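PDB 2GH9: maltose/maltodextrin-binding protein from Thermus thermophilus, which binds maltotriose and probably delivers such maltodextrins to an uptake system in the cell envelope, as periplasmic binding proteins do. Local coordinates for residues E133-A138 against Y206-E211; Y151-P156 against Q197-L202; F163-A168 against P253-A258. One frame throughout, in Å; residues are numbered along the deposited sequence.

Contact 1: E133-A138 against Y206-E211; sequences EFLALA and YNLVPE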
loop_
_atom_site.group_PDB
_atom_site.type_symbol
_atom_site.label_atom_id
_atom_site.label_comp_id
_atom_site.label_asym_id
_atom_site.label_seq_id
_atom_site.Cartn_x
_atom_site.Cartn_y
_atom_site.Cartn_z
ATOM N N GLU A 133 -2.489 -26.747 2.181
ATOM C CA GLU A 133 -1.074 -26.883 2.490
ATOM C C GLU A 133 -0.553 -25.729 3.372
ATOM O O GLU A 133 0.251 -25.942 4.273
ATOM C CB GLU A 133 -0.293 -26.915 1.181
ATOM C CG GLU A 133 0.875 -27.837 1.182
ATOM C CD GLU A 133 1.498 -27.947 -0.182
ATOM O OE1 GLU A 133 1.539 -29.068 -0.723
ATOM O OE2 GLU A 133 1.935 -26.920 -0.717
ATOM N N PHE A 134 -1.024 -24.515 3.090
ATOM C CA PHE A 134 -0.713 -23.322 3.878
ATOM C C PHE A 134 -1.268 -23.445 5.280
ATOM O O PHE A 134 -0.563 -23.192 6.244
ATOM C CB PHE A 134 -1.302 -22.064 3.212
ATOM C CG PHE A 134 -1.415 -20.868 4.141
ATOM C CD1 PHE A 134 -0.308 -20.055 4.392
ATOM C CD2 PHE A 134 -2.632 -20.542 4.730
ATOM C CE1 PHE A 134 -0.410 -18.966 5.244
ATOM C CE2 PHE A 134 -2.739 -19.452 5.563
ATOM C CZ PHE A 134 -1.620 -18.660 5.819
ATOM N N LEU A 135 -2.547 -23.806 5.365
ATOM C CA LEU A 135 -3.233 -23.965 6.628
ATOM C C LEU A 135 -2.529 -24.965 7.525
ATOM O O LEU A 135 -2.254 -24.663 8.688
ATOM C CB LEU A 135 -4.694 -24.375 6.416
ATOM C CG LEU A 135 -5.543 -24.530 7.682
ATOM C CD1 LEU A 135 -5.481 -23.281 8.577
ATOM C CD2 LEU A 135 -6.991 -24.880 7.287
ATOM N N ALA A 136 -2.217 -26.132 6.972
ATOM C CA ALA A 136 -1.548 -27.203 7.721
ATOM C C ALA A 136 -0.177 -26.762 8.245
ATOM O O ALA A 136 0.154 -26.990 9.412
ATOM C CB ALA A 136 -1.408 -28.449 6.855
ATOM N N LEU A 137 0.595 -26.110 7.380
ATOM C CA LEU A 137 1.894 -25.545 7.736
ATOM C C LEU A 137 1.804 -24.461 8.817
ATOM O O LEU A 137 2.557 -24.499 9.792
ATOM C CB LEU A 137 2.556 -24.969 6.492
ATOM C CG LEU A 137 3.969 -24.400 6.564
ATOM C CD1 LEU A 137 4.955 -25.469 7.038
ATOM C CD2 LEU A 137 4.381 -23.834 5.190
ATOM N N ALA A 138 0.901 -23.494 8.636
ATOM C CA ALA A 138 0.787 -22.366 9.550
ATOM C C ALA A 138 0.414 -22.835 10.958
ATOM O O ALA A 138 0.932 -22.327 11.944
ATOM C CB ALA A 138 -0.249 -21.341 9.031
ATOM N N TYR A 206 -9.438 -21.360 12.633
ATOM C CA TYR A 206 -8.119 -21.826 12.254
ATOM C C TYR A 206 -7.070 -21.475 13.297
ATOM O O TYR A 206 -5.991 -22.048 13.285
ATOM C CB TYR A 206 -7.710 -21.285 10.862
ATOM C CG TYR A 206 -8.751 -21.487 9.769
ATOM C CD1 TYR A 206 -9.149 -22.771 9.373
ATOM C CD2 TYR A 206 -9.321 -20.400 9.121
ATOM C CE1 TYR A 206 -10.087 -22.958 8.352
ATOM C CE2 TYR A 206 -10.272 -20.573 8.119
ATOM C CZ TYR A 206 -10.648 -21.849 7.739
ATOM O OH TYR A 206 -11.602 -21.983 6.770
ATOM N N ASN A 207 -7.396 -20.542 14.199
ATOM C CA ASN A 207 -6.532 -20.179 15.335
ATOM C C ASN A 207 -5.126 -19.742 14.891
ATOM O O ASN A 207 -4.106 -20.236 15.407
ATOM C CB ASN A 207 -6.468 -21.324 16.367
ATOM C CG ASN A 207 -5.833 -20.887 17.688
ATOM O OD1 ASN A 207 -6.131 -19.804 18.218
ATOM N ND2 ASN A 207 -4.945 -21.719 18.215
ATOM N N LEU A 208 -5.080 -18.817 13.922
ATOM C CA LEU A 208 -3.810 -18.362 13.360
ATOM C C LEU A 208 -3.418 -16.969 13.862
ATOM O O LEU A 208 -2.238 -16.721 14.178
ATOM C CB LEU A 208 -3.851 -18.397 11.819
ATOM C CG LEU A 208 -3.860 -19.782 11.158
ATOM C CD1 LEU A 208 -3.792 -19.679 9.637
ATOM C CD2 LEU A 208 -2.705 -20.620 11.665
ATOM N N VAL A 209 -4.409 -16.081 13.961
ATOM C CA VAL A 209 -4.177 -14.684 14.288
ATOM C C VAL A 209 -4.963 -14.297 15.538
ATOM O O VAL A 209 -6.135 -13.987 15.456
ATOM C CB VAL A 209 -4.557 -13.760 13.099
ATOM C CG1 VAL A 209 -4.068 -12.343 13.374
ATOM C CG2 VAL A 209 -3.951 -14.316 11.767
ATOM N N PRO A 210 -4.309 -14.333 16.709
ATOM C CA PRO A 210 -5.019 -13.982 17.947
ATOM C C PRO A 210 -5.325 -12.492 18.117
ATOM O O PRO A 210 -4.954 -11.654 17.287
ATOM C CB PRO A 210 -4.069 -14.464 19.052
ATOM C CG PRO A 210 -2.704 -14.491 18.414
ATOM C CD PRO A 210 -2.916 -14.756 16.950
ATOM N N GLU A 211 -6.014 -12.187 19.213
ATOM C CA GLU A 211 -6.283 -10.822 19.620
ATOM C C GLU A 211 -4.980 -10.005 19.741
ATOM O O GLU A 211 -3.892 -10.533 20.024
ATOM C CB GLU A 211 -7.069 -10.842 20.943
ATOM C CG GLU A 211 -7.136 -9.515 21.673
ATOM C CD GLU A 211 -7.940 -8.458 20.947
ATOM O OE1 GLU A 211 -9.019 -8.795 20.413
ATOM O OE2 GLU A 211 -7.509 -7.274 20.957
#
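L135 and A138 of helix 131-141 meet Y206 and L208, which lie in the loop that follows helix 189-204, on the flank of one α/β lobe of the periplasmic binding protein fold. The helix lies against strand 227-232, where M229 touches F134 and A138, and the loop closes over its side.

Y206 can be followed outward from its root. Y206 CB touches L135 CD1 at 3.8 Å, and CG is nearly as close to that same methyl. At the next ring atom both methyls make contact, CD2 the nearer: Y206 CD1 meets L135 CD2 at 3.7 Å. Farther out, CE1 of the tyrosine still touches that second methyl. The two side chains cross at about a right angle, and the leucine methyls between them touch the tyrosine from CB to CE1; the forked end of a leucine suits this. With chi1 at -178°, CG of L135 is anti to the backbone N, and the fork comes nearer the loop than the CB direction suggests.

Between Y206 and L208, N207 takes a left-handed backbone (phi 56°), a conformation that asparagine tolerates well, and this ends the helical path before L208. L208 then brings its branched end to the helix. L208 CD1 lies 4.2 Å from F134 CE2 and 4.1 Å from L135 CD1. The small A138 admits the other branch closely: L208 CD2 rests 3.7 Å from A138 CB.

Contact 2: Y151-P156 against Q197-L202; sequences YNIGDP and QFIKDL. With GLC (alpha-D-glucopyranose), chain B; GLC (alpha-D-glucopyranose), chain C.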
loop_
_atom_site.group_PDB
_atom_site.type_symbol
_atom_site.label_atom_id
_atom_site.label_comp_id
_atom_site.label_asym_id
_atom_site.label_seq_id
_atom_site.Cartn_x
_atom_site.Cartn_y
_atom_site.Cartn_z
ATOM N N TYR A 151 -0.638 -11.282 10.496
ATOM C CA TYR A 151 -0.787 -10.085 9.651
ATOM C C TYR A 151 -1.674 -9.051 10.344
ATOM O O TYR A 151 -2.332 -9.356 11.346
ATOM C CB TYR A 151 -1.327 -10.450 8.239
ATOM C CG TYR A 151 -2.833 -10.583 8.116
ATOM C CD1 TYR A 151 -3.510 -11.614 8.757
ATOM C CD2 TYR A 151 -3.578 -9.705 7.322
ATOM C CE1 TYR A 151 -4.872 -11.747 8.658
ATOM C CE2 TYR A 151 -4.966 -9.830 7.213
ATOM C CZ TYR A 151 -5.599 -10.872 7.892
ATOM O OH TYR A 151 -6.943 -11.063 7.821
ATOM N N ASN A 152 -1.692 -7.839 9.794
ATOM C CA ASN A 152 -2.536 -6.759 10.301
ATOM C C ASN A 152 -4.017 -7.025 10.017
ATOM O O ASN A 152 -4.619 -6.424 9.144
ATOM C CB ASN A 152 -2.066 -5.414 9.717
ATOM C CG ASN A 152 -2.648 -4.227 10.427
ATOM O OD1 ASN A 152 -3.386 -4.355 11.418
ATOM N ND2 ASN A 152 -2.308 -3.029 9.927
ATOM N N ILE A 153 -4.604 -7.910 10.826
ATOM C CA ILE A 153 -5.927 -8.466 10.584
ATOM C C ILE A 153 -7.078 -7.465 10.565
ATOM O O ILE A 153 -8.077 -7.667 9.874
ATOM C CB ILE A 153 -6.191 -9.641 11.610
ATOM C CG1 ILE A 153 -7.489 -10.385 11.319
ATOM C CG2 ILE A 153 -6.160 -9.145 13.053
ATOM C CD1 ILE A 153 -7.516 -11.776 11.961
ATOM N N GLY A 154 -6.956 -6.386 11.330
ATOM C CA GLY A 154 -7.991 -5.387 11.369
ATOM C C GLY A 154 -7.981 -4.408 10.218
ATOM O O GLY A 154 -8.932 -3.688 10.043
ATOM N N ASP A 155 -6.910 -4.395 9.421
ATOM C CA ASP A 155 -6.732 -3.394 8.359
ATOM C C ASP A 155 -7.494 -3.710 7.038
ATOM O O ASP A 155 -7.316 -4.766 6.450
ATOM C CB ASP A 155 -5.228 -3.234 8.122
ATOM C CG ASP A 155 -4.869 -1.996 7.308
ATOM O OD1 ASP A 155 -5.347 -1.898 6.174
ATOM O OD2 ASP A 155 -4.070 -1.150 7.785
ATOM N N PRO A 156 -8.332 -2.784 6.557
ATOM C CA PRO A 156 -9.143 -3.044 5.338
ATOM C C PRO A 156 -8.342 -3.232 4.017
ATOM O O PRO A 156 -8.630 -4.146 3.213
ATOM C CB PRO A 156 -10.067 -1.814 5.256
ATOM C CG PRO A 156 -9.441 -0.780 6.085
ATOM C CD PRO A 156 -8.574 -1.437 7.113
ATOM N N GLN A 197 -16.477 -13.450 7.420
ATOM C CA GLN A 197 -16.473 -14.793 8.053
ATOM C C GLN A 197 -15.120 -15.522 7.916
ATOM O O GLN A 197 -14.597 -16.087 8.880
ATOM C CB GLN A 197 -17.591 -15.652 7.461
ATOM C CG GLN A 197 -17.891 -16.926 8.265
ATOM C CD GLN A 197 -18.195 -16.644 9.744
ATOM O OE1 GLN A 197 -19.148 -15.940 10.068
ATOM N NE2 GLN A 197 -17.370 -17.167 10.625
ATOM N N PHE A 198 -14.535 -15.497 6.723
ATOM C CA PHE A 198 -13.186 -16.047 6.550
ATOM C C PHE A 198 -12.159 -15.349 7.461
ATOM O O PHE A 198 -11.307 -16.018 8.091
ATOM C CB PHE A 198 -12.727 -15.961 5.089
ATOM C CG PHE A 198 -11.275 -16.264 4.917
ATOM C CD1 PHE A 198 -10.814 -17.544 5.114
ATOM C CD2 PHE A 198 -10.365 -15.267 4.608
ATOM C CE1 PHE A 198 -9.473 -17.839 5.012
ATOM C CE2 PHE A 198 -9.015 -15.554 4.508
ATOM C CZ PHE A 198 -8.570 -16.842 4.696
ATOM N N ILE A 199 -12.234 -14.012 7.524
ATOM C CA ILE A 199 -11.346 -13.261 8.408
ATOM C C ILE A 199 -11.598 -13.655 9.870
ATOM O O ILE A 199 -10.651 -13.936 10.593
ATOM C CB ILE A 199 -11.404 -11.729 8.193
ATOM C CG1 ILE A 199 -10.933 -11.367 6.779
ATOM C CG2 ILE A 199 -10.538 -11.013 9.254
ATOM C CD1 ILE A 199 -11.448 -10.028 6.240
ATOM N N LYS A 200 -12.856 -13.729 10.289
ATOM C CA LYS A 200 -13.162 -14.295 11.627
ATOM C C LYS A 200 -12.543 -15.670 11.850
ATOM O O LYS A 200 -11.921 -15.922 12.889
ATOM C CB LYS A 200 -14.663 -14.380 11.871
ATOM C CG LYS A 200 -15.272 -13.083 12.247
ATOM C CD LYS A 200 -16.809 -13.181 12.403
ATOM C CE LYS A 200 -17.240 -13.911 13.680
ATOM N NZ LYS A 200 -18.746 -13.955 13.733
ATOM N N ASP A 201 -12.689 -16.539 10.851
ATOM C CA ASP A 201 -12.208 -17.912 10.936
ATOM C C ASP A 201 -10.713 -17.973 11.126
ATOM O O ASP A 201 -10.218 -18.918 11.719
ATOM C CB ASP A 201 -12.591 -18.732 9.688
ATOM C CG ASP A 201 -14.088 -18.991 9.569
ATOM O OD1 ASP A 201 -14.848 -18.738 10.531
ATOM O OD2 ASP A 201 -14.515 -19.457 8.486
ATOM N N LEU A 202 -9.986 -16.988 10.589
ATOM C CA LEU A 202 -8.533 -16.906 10.765
ATOM C C LEU A 202 -8.180 -16.832 12.261
ATOM O O LEU A 202 -7.098 -17.217 12.671
ATOM C CB LEU A 202 -7.941 -15.690 9.994
ATOM C CG LEU A 202 -7.814 -15.809 8.456
ATOM C CD1 LEU A 202 -7.293 -14.522 7.803
ATOM C CD2 LEU A 202 -6.902 -16.961 8.070
HETATM C C1 GLC B . -3.835 2.137 2.406
HETATM C C2 GLC B . -4.244 3.465 1.797
HETATM C C3 GLC B . -4.600 4.461 2.888
HETATM C C4 GLC B . -5.649 3.846 3.807
HETATM C C5 GLC B . -5.207 2.487 4.369
HETATM C C6 GLC B . -6.295 1.782 5.193
HETATM O O2 GLC B . -3.183 3.987 0.975
HETATM O O3 GLC B . -5.100 5.661 2.305
HETATM O O4 GLC B . -5.899 4.775 4.861
HETATM O O5 GLC B . -4.853 1.619 3.288
HETATM O O6 GLC B . -5.680 0.804 6.040
HETATM C C1 GLC C . 1.092 0.448 3.461
HETATM C C2 GLC C . 0.736 0.910 2.060
HETATM C C3 GLC C . -0.449 1.898 2.132
HETATM C C4 GLC C . -1.630 1.354 2.921
HETATM C C5 GLC C . -1.162 0.830 4.276
HETATM C C6 GLC C . -2.308 0.130 5.017
HETATM O O2 GLC C . 1.858 1.575 1.472
HETATM O O3 GLC C . -0.857 2.263 0.831
HETATM O O4 GLC C . -2.618 2.389 3.101
HETATM O O5 GLC C . -0.064 -0.097 4.111
HETATM O O6 GLC C . -2.140 0.178 6.437
#
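The loop that leads into helix 156-166, with D155 at its N-cap, turns Y151 and I153 onto I199 and L202 of helix 189-204, while D155 faces the bound maltotriose. Two of its glucose units reach the same carboxylate: O6 of the chain B unit donates to D155 OD1 at 2.7 Å, and O6 of the chain C unit donates to D155 OD2, also at 2.7 Å. As N-cap, D155 also makes a weak bond from OD1 to the amide of F158. A short acid suits both tasks.

Behind it the contact is apolar. I199 CG2 stands anti to the backbone N (chi1, to CG1, is -63°) and packs on I153 CG1 at 3.7 Å, the two isoleucines sliding past each other in opposite directions. Y151 crosses I199 and L202 at about a right angle. L202 CD1 touches Y151 OH at 3.5 Å and Y151 CE1 at 3.8 Å, while the hydroxyl itself is hydrogen-bonded to OD1 of N159, so tyrosine brings a polar end into a buried site with a partner ready for it.

The loop bends twice, through an inverse gamma turn centred on N152 and a type I turn in which D155 N bonds to N152 O at 3.1 Å. D155 and P156 line the maltotriose pocket, and their loop rests on helix 189-204; carboxylates that hydrogen-bond sugar hydroxyls are common in the sugar sites of periplasmic binding proteins.

Contact 3: F163-A168 against P253-A258; sequences FKAFGA and PVPPGA. Unlike the reference sequence in segment 253-258: V254 (reference Ala).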
loop_
_atom_site.group_PDB
_atom_site.type_symbol
_atom_site.label_atom_id
_atom_site.label_comp_id
_atom_site.label_asym_id
_atom_site.label_seq_id
_atom_site.Cartn_x
_atom_site.Cartn_y
_atom_site.Cartn_z
ATOM N N PHE A 163 -11.558 -9.983 0.020
ATOM C CA PHE A 163 -12.789 -9.423 -0.543
ATOM C C PHE A 163 -12.877 -9.653 -2.068
ATOM O O PHE A 163 -13.939 -10.012 -2.586
ATOM C CB PHE A 163 -12.959 -7.936 -0.173
ATOM C CG PHE A 163 -13.508 -7.704 1.221
ATOM C CD1 PHE A 163 -14.821 -7.263 1.411
ATOM C CD2 PHE A 163 -12.701 -7.882 2.335
ATOM C CE1 PHE A 163 -15.324 -7.019 2.695
ATOM C CE2 PHE A 163 -13.199 -7.648 3.630
ATOM C CZ PHE A 163 -14.525 -7.202 3.795
ATOM N N LYS A 164 -11.750 -9.485 -2.756
ATOM C CA LYS A 164 -11.622 -9.786 -4.186
ATOM C C LYS A 164 -11.855 -11.275 -4.498
ATOM O O LYS A 164 -12.661 -11.608 -5.380
ATOM C CB LYS A 164 -10.253 -9.318 -4.710
ATOM C CG LYS A 164 -10.073 -9.480 -6.222
ATOM C CD LYS A 164 -8.958 -8.592 -6.755
ATOM C CE LYS A 164 -8.910 -8.617 -8.270
ATOM N NZ LYS A 164 -10.141 -8.052 -8.839
ATOM N N ALA A 165 -11.200 -12.163 -3.762
ATOM C CA ALA A 165 -11.442 -13.592 -3.915
ATOM C C ALA A 165 -12.960 -13.923 -3.843
ATOM O O ALA A 165 -13.495 -14.635 -4.695
ATOM C CB ALA A 165 -10.662 -14.392 -2.871
ATOM N N PHE A 166 -13.649 -13.379 -2.842
ATOM C CA PHE A 166 -15.067 -13.682 -2.626
ATOM C C PHE A 166 -16.035 -12.936 -3.555
ATOM O O PHE A 166 -17.230 -13.232 -3.553
ATOM C CB PHE A 166 -15.457 -13.465 -1.162
ATOM C CG PHE A 166 -14.962 -14.542 -0.241
ATOM C CD1 PHE A 166 -15.542 -15.815 -0.264
ATOM C CD2 PHE A 166 -13.944 -14.295 0.652
ATOM C CE1 PHE A 166 -15.101 -16.808 0.573
ATOM C CE2 PHE A 166 -13.510 -15.284 1.506
ATOM C CZ PHE A 166 -14.093 -16.559 1.453
ATOM N N GLY A 167 -15.534 -11.993 -4.355
ATOM C CA GLY A 167 -16.281 -11.507 -5.528
ATOM C C GLY A 167 -16.280 -10.020 -5.819
ATOM O O GLY A 167 -16.987 -9.588 -6.719
ATOM N N ALA A 168 -15.533 -9.229 -5.047
ATOM C CA ALA A 168 -15.427 -7.776 -5.276
ATOM C C ALA A 168 -14.313 -7.491 -6.278
ATOM O O ALA A 168 -13.160 -7.738 -5.980
ATOM C CB ALA A 168 -15.150 -7.032 -3.942
ATOM N N PRO A 253 -2.559 -17.698 -0.752
ATOM C CA PRO A 253 -3.570 -18.659 -1.194
ATOM C C PRO A 253 -5.002 -18.123 -1.206
ATOM O O PRO A 253 -5.365 -17.247 -0.417
ATOM C CB PRO A 253 -3.442 -19.827 -0.205
ATOM C CG PRO A 253 -2.551 -19.389 0.873
ATOM C CD PRO A 253 -1.746 -18.226 0.359
ATOM N N VAL A 254 -5.796 -18.655 -2.126
ATOM C CA VAL A 254 -7.172 -18.256 -2.259
ATOM C C VAL A 254 -7.919 -18.848 -1.068
ATOM O O VAL A 254 -7.758 -20.040 -0.766
ATOM C CB VAL A 254 -7.764 -18.725 -3.608
ATOM C CG1 VAL A 254 -9.196 -18.178 -3.823
ATOM C CG2 VAL A 254 -6.869 -18.272 -4.725
ATOM N N PRO A 255 -8.703 -18.006 -0.357
ATOM C CA PRO A 255 -9.443 -18.517 0.808
ATOM C C PRO A 255 -10.443 -19.599 0.381
ATOM O O PRO A 255 -10.930 -19.575 -0.758
ATOM C CB PRO A 255 -10.182 -17.289 1.344
ATOM C CG PRO A 255 -9.571 -16.106 0.689
ATOM C CD PRO A 255 -8.933 -16.565 -0.581
ATOM N N PRO A 256 -10.750 -20.535 1.288
ATOM C CA PRO A 256 -11.709 -21.585 0.989
ATOM C C PRO A 256 -13.127 -21.002 0.835
ATOM O O PRO A 256 -13.535 -20.137 1.611
ATOM C CB PRO A 256 -11.606 -22.501 2.211
ATOM C CG PRO A 256 -11.165 -21.592 3.319
ATOM C CD PRO A 256 -10.244 -20.611 2.672
ATOM N N GLY A 257 -13.854 -21.449 -0.186
ATOM C CA GLY A 257 -15.193 -20.926 -0.485
ATOM C C GLY A 257 -15.255 -19.751 -1.464
ATOM O O GLY A 257 -16.339 -19.422 -1.963
ATOM N N ALA A 258 -14.113 -19.107 -1.715
ATOM C CA ALA A 258 -14.024 -17.977 -2.643
ATOM C C ALA A 258 -14.068 -18.458 -4.092
ATOM O O ALA A 258 -13.343 -19.365 -4.480
ATOM C CB ALA A 258 -12.755 -17.152 -2.382
HETATM O O HOH W 1 -17.190 -16.507 -3.371
#
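F163 O accepts two amides at the end of helix 156-166, where A165 and F166 press on P255 and A258: A168 N bonds to F163 O at 3.0 Å, and G167 N adds a weak bond. A second weak bond, from G167 N to K164 O, completes a Schellman motif. G167 has phi of 138°, an angle at which a CB would crowd the carbonyl O of F166, and glycine has none.

The opposing segment makes a type II turn from P255 to A258. P256 fits its second position, since the ring holds phi at the negative value needed there, and G257 takes the positive phi of the third. The closing bond from A258 N to P255 O is weak.

F166 carries much of the contact. Its ring receives A258 CB over one face, with A258 CB 3.8 Å from the centroid of the F166 ring and only 15° off the normal: a CH-pi contact. At the ring edge, near its plane, F166 CZ meets P256 O at 3.6 Å, where the slightly positive rim hydrogens suit a carbonyl oxygen. F166 CE2 touches P255 CB at 3.9 Å, the two side chains crossing obliquely. F198 of helix 189-204 packs on both F166 and P255.

A165 meets the loop next to the ring. A165 CB lies 3.5 Å from A258 CB, a tight pair, and 3.6 Å from P255 CD; a methyl group suits so close an approach. A water donates to F166 O and, weakly, to G257 O, bridging the two segments. Here a Schellman-capped helix C-terminus docks against a Pro-Gly type II turn.

How the contacts relate
All three contacts lie on the same side of the chain's centre: contact 2 uses helix 189-204, contact 1 the loop after it, and contact 3 packs on that helix. Contact 1 and contact 2, with centres 12 Å apart, are joined by backbone: Y206 N lies 2.7 Å from D201 O and L208 N 2.9 Å from L202 O, both probable hydrogen bonds. F198 links contact 2 to contact 3, whose centre is 13 Å from its own. Contacts 1 and 3 meet through F134 and P253, and through Y206 and P256. Of the three, contact 2 holds pocket residues, D155 and P156, and helix 156-166 runs from that sugar site to contact 3.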